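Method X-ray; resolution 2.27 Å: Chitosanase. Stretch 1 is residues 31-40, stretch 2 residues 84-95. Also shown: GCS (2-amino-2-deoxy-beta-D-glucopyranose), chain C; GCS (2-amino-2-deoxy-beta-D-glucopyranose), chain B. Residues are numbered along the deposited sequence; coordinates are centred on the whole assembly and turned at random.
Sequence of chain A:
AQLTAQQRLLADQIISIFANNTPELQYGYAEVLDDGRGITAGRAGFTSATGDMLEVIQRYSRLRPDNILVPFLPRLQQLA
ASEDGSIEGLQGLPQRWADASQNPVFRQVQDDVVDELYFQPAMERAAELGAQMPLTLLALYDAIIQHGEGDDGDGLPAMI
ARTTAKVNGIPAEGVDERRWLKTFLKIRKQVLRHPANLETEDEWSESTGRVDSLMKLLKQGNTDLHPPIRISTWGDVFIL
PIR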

# COMPACT_ATOMS: atom_id res chain seq x y z
N GLU A 31 11.81 -8.27 -4.79
CA GLU A 31 11.50 -9.61 -5.27
C GLU A 31 10.69 -9.51 -6.56
O GLU A 31 10.03 -8.50 -6.83
CB GLU A 31 10.70 -10.42 -4.25
CG GLU A 31 11.41 -10.76 -2.95
CD GLU A 31 12.55 -11.76 -3.10
OE1 GLU A 31 13.05 -11.97 -4.22
OE2 GLU A 31 12.95 -12.35 -2.07
N VAL A 32 10.76 -10.59 -7.34
CA VAL A 32 9.85 -10.84 -8.45
C VAL A 32 8.73 -11.73 -7.93
O VAL A 32 8.99 -12.78 -7.32
CB VAL A 32 10.60 -11.49 -9.63
CG1 VAL A 32 9.70 -11.61 -10.85
CG2 VAL A 32 11.85 -10.69 -9.95
N LEU A 33 7.49 -11.30 -8.12
CA LEU A 33 6.35 -11.99 -7.53
C LEU A 33 5.48 -12.70 -8.56
O LEU A 33 4.54 -13.40 -8.18
CB LEU A 33 5.50 -11.01 -6.71
CG LEU A 33 6.17 -10.44 -5.47
CD1 LEU A 33 5.20 -9.58 -4.69
CD2 LEU A 33 6.73 -11.55 -4.60
N ASP A 34 5.79 -12.54 -9.85
CA ASP A 34 5.01 -13.17 -10.91
C ASP A 34 3.57 -12.69 -10.86
O ASP A 34 2.62 -13.48 -10.94
CB ASP A 34 5.08 -14.71 -10.83
CG ASP A 34 5.96 -15.32 -11.92
OD1 ASP A 34 6.91 -14.65 -12.38
OD2 ASP A 34 5.70 -16.48 -12.32
N ASP A 35 3.40 -11.37 -10.72
CA ASP A 35 2.09 -10.74 -10.60
C ASP A 35 1.87 -9.73 -11.71
O ASP A 35 0.95 -8.92 -11.62
CB ASP A 35 1.93 -10.06 -9.23
CG ASP A 35 2.99 -8.95 -8.97
OD1 ASP A 35 3.95 -8.79 -9.78
OD2 ASP A 35 2.86 -8.23 -7.95
N GLY A 36 2.70 -9.76 -12.75
CA GLY A 36 2.64 -8.79 -13.82
C GLY A 36 3.31 -7.46 -13.54
O GLY A 36 3.23 -6.55 -14.37
N ARG A 37 3.96 -7.29 -12.39
CA ARG A 37 4.48 -5.98 -12.00
C ARG A 37 6.00 -5.92 -12.02
O ARG A 37 6.57 -4.87 -11.71
CB ARG A 37 3.93 -5.60 -10.62
CG ARG A 37 2.38 -5.47 -10.60
CD ARG A 37 1.85 -4.72 -9.36
NE ARG A 37 0.39 -4.57 -9.37
CZ ARG A 37 -0.46 -5.49 -8.90
NH1 ARG A 37 0.00 -6.61 -8.37
NH2 ARG A 37 -1.78 -5.29 -8.96
N GLY A 38 6.66 -7.01 -12.40
CA GLY A 38 8.12 -7.02 -12.45
C GLY A 38 8.71 -7.22 -11.08
O GLY A 38 8.33 -8.15 -10.34
N ILE A 39 9.65 -6.35 -10.72
CA ILE A 39 10.25 -6.35 -9.40
C ILE A 39 9.41 -5.48 -8.48
O ILE A 39 9.07 -4.33 -8.83
CB ILE A 39 11.70 -5.85 -9.45
CG1 ILE A 39 12.49 -6.62 -10.51
CG2 ILE A 39 12.36 -5.94 -8.07
CD1 ILE A 39 13.99 -6.43 -10.44
N THR A 40 9.07 -6.01 -7.31
CA THR A 40 8.38 -5.30 -6.25
C THR A 40 9.37 -5.03 -5.13
O THR A 40 10.03 -5.96 -4.66
CB THR A 40 7.19 -6.11 -5.72
OG1 THR A 40 6.18 -6.19 -6.73
CG2 THR A 40 6.60 -5.47 -4.44
N ASP A 84 5.19 -2.29 -18.30
CA ASP A 84 5.70 -3.60 -18.67
C ASP A 84 6.24 -4.34 -17.45
O ASP A 84 6.97 -3.76 -16.63
CB ASP A 84 6.78 -3.45 -19.75
CG ASP A 84 7.30 -4.79 -20.29
OD1 ASP A 84 6.91 -5.86 -19.78
OD2 ASP A 84 8.13 -4.77 -21.24
N GLY A 85 5.92 -5.62 -17.36
CA GLY A 85 6.32 -6.48 -16.27
C GLY A 85 7.56 -7.30 -16.51
O GLY A 85 7.88 -8.16 -15.68
N SER A 86 8.25 -7.08 -17.62
CA SER A 86 9.49 -7.80 -17.91
C SER A 86 10.60 -7.39 -16.95
O SER A 86 10.80 -6.20 -16.71
CB SER A 86 9.95 -7.53 -19.34
OG SER A 86 11.30 -7.89 -19.48
N ILE A 87 11.35 -8.38 -16.46
CA ILE A 87 12.47 -8.08 -15.57
C ILE A 87 13.80 -8.19 -16.32
O ILE A 87 14.83 -8.57 -15.74
CB ILE A 87 12.46 -8.99 -14.32
CG1 ILE A 87 12.67 -10.46 -14.69
CG2 ILE A 87 11.15 -8.79 -13.54
CD1 ILE A 87 13.06 -11.32 -13.51
N GLU A 88 13.79 -7.84 -17.60
CA GLU A 88 15.01 -7.70 -18.40
C GLU A 88 15.15 -6.25 -18.83
O GLU A 88 14.17 -5.62 -19.25
CB GLU A 88 14.97 -8.63 -19.63
N GLY A 89 16.36 -5.70 -18.71
CA GLY A 89 17.48 -6.35 -18.05
C GLY A 89 17.72 -5.66 -16.72
O GLY A 89 18.48 -4.71 -16.61
N LEU A 90 17.01 -6.13 -15.71
CA LEU A 90 17.15 -5.63 -14.36
C LEU A 90 18.02 -6.54 -13.52
O LEU A 90 17.95 -6.50 -12.29
CB LEU A 90 15.78 -5.45 -13.71
CG LEU A 90 14.82 -4.55 -14.48
CD1 LEU A 90 13.46 -4.51 -13.78
CD2 LEU A 90 15.42 -3.14 -14.63
N GLN A 91 18.80 -7.40 -14.17
CA GLN A 91 19.64 -8.34 -13.45
C GLN A 91 20.55 -7.58 -12.50
O GLN A 91 21.22 -6.62 -12.89
CB GLN A 91 20.46 -9.19 -14.44
N GLY A 92 20.54 -7.98 -11.23
CA GLY A 92 21.29 -7.30 -10.21
C GLY A 92 20.55 -6.20 -9.48
O GLY A 92 21.00 -5.79 -8.40
N LEU A 93 19.43 -5.72 -10.03
CA LEU A 93 18.65 -4.68 -9.35
C LEU A 93 18.21 -5.08 -7.95
O LEU A 93 18.43 -4.29 -7.02
CB LEU A 93 17.45 -4.27 -10.21
CG LEU A 93 16.58 -3.15 -9.64
CD1 LEU A 93 17.47 -2.08 -9.12
CD2 LEU A 93 15.63 -2.56 -10.66
N PRO A 94 17.60 -6.25 -7.71
CA PRO A 94 17.25 -6.62 -6.32
C PRO A 94 18.39 -6.44 -5.34
O PRO A 94 18.21 -5.81 -4.28
CB PRO A 94 16.84 -8.09 -6.45
CG PRO A 94 16.28 -8.19 -7.81
CD PRO A 94 17.09 -7.26 -8.67
N GLN A 95 19.58 -6.95 -5.66
CA GLN A 95 20.69 -6.84 -4.72
C GLN A 95 21.07 -5.38 -4.50
O GLN A 95 21.33 -4.97 -3.36
CB GLN A 95 21.89 -7.65 -5.19
CG GLN A 95 22.94 -7.87 -4.09
CD GLN A 95 22.53 -8.91 -3.06
OE1 GLN A 95 21.58 -8.70 -2.30
NE2 GLN A 95 23.25 -10.03 -3.02
C1 GCS C . 2.34 -6.19 -4.71
C2 GCS C . 0.79 -6.32 -5.18
C3 GCS C . 0.49 -4.79 -5.59
C4 GCS C . 1.06 -3.65 -4.68
C5 GCS C . 2.36 -3.72 -3.85
C6 GCS C . 2.12 -3.09 -2.77
N2 GCS C . 0.57 -7.21 -6.17
O1 GCS C . 2.55 -7.45 -4.20
O3 GCS C . -0.92 -4.72 -5.33
O5 GCS C . 2.61 -5.18 -3.81
O6 GCS C . 2.99 -3.52 -1.72
C1 GCS B . 1.05 -1.45 -6.27
C2 GCS B . 1.89 -0.38 -6.93
C3 GCS B . 0.99 0.75 -7.35
C4 GCS B . -0.08 0.29 -8.32
C5 GCS B . -0.61 -1.03 -7.74
C6 GCS B . -1.61 -1.79 -8.57
N2 GCS B . 2.98 0.08 -6.16
O1 GCS B . 1.72 -2.62 -5.81
O3 GCS B . 1.81 1.67 -7.97
O4 GCS B . -0.69 1.18 -8.77
O5 GCS B . 0.39 -1.94 -7.37
O6 GCS B . -1.31 -1.77 -9.93
O HOH W 1 6.28 -9.42 -13.31

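How does the start of stretch 2 come so close to the loop of stretch 1? Asp 84 makes no contact across the interface, but it shapes the chain that does: its OD1 accepts a hydrogen bond from the backbone N of Ser 86, 2.8 Å away, folding the chain around Gly 85. That glycine then lies against the turn of stretch 1, its CA 3.6 Å from Gly 36 O, and the CA atoms of the two stretches come nearest at Gly 38 and Gly 85, 4.3 Å apart. Neither of these two has a side chain to hold the backbones apart. An ideal CB on Gly 85 would fall 2.6 Å from Gly 36 O, a clash, so the close approach depends on its absence.

What links the backbones there, given that no direct hydrogen bond crosses between the stretches? Water 1 does the work: it accepts a hydrogen bond from Gly 38 N at 2.6 Å and donates one to Gly 85 O at 3.1 Å, bridging a donor of one stretch to an acceptor of the other. The same carbonyl also receives a CA-H...O contact, with Gly 38 CA 3.4 Å from Gly 85 O and an angle of 126° at the hydrogen. The loop facing it is braced from within, since Arg 37 N donates to Asp 35 OD1 at 3.0 Å. The CA-to-CB bond of Arg 37 points away from stretch 2, and its guanidinium lies by the sugars: chain C GCS C3 lies over one face of its guanidinium, and Arg 37 NE makes a weak hydrogen bond of 3.3 Å to O6 of the chain B GCS.

Where does the contact turn from polar to apolar? The change comes at Ile 87, after Ser 86, which points away and uses its OG to accept a hydrogen bond from Glu 88 N at 3.1 Å. Ile 87 points toward stretch 1 with chi1 in p and chi2 in t. Ile 87 CG2 lies 3.7 Å from Gly 38 CA, 4.0 Å from Ile 39 CG1 and 4.1 Å from Val 32 CG2; Ile 87 CD1 comes somewhat closer to Val 32 CG2, at 3.8 Å. Val 32 and Ile 39 are brought near one another by the backbone pairing of Glu 31 with Thr 40, in which Glu 31 N donates to Thr 40 O at 2.9 Å and Thr 40 N to Glu 31 O at 2.7 Å.

How does the rest of stretch 2 receive Ile 39? A type II turn from Leu 90 to Leu 93, closed by Leu 93 N donating to Leu 90 O at 2.8 Å, leads through Gly 92 at the N-cap into the helix. This sets three side chains against one side of the methyl: Ile 39 CD1 is 3.9 Å from Leu 90 CB, 4.1 Å from Leu 93 CB and 3.7 Å from Pro 94 CD. With Ile 87 also packed on it, Ile 39 has the largest area covered by the opposing stretch, 90 Å².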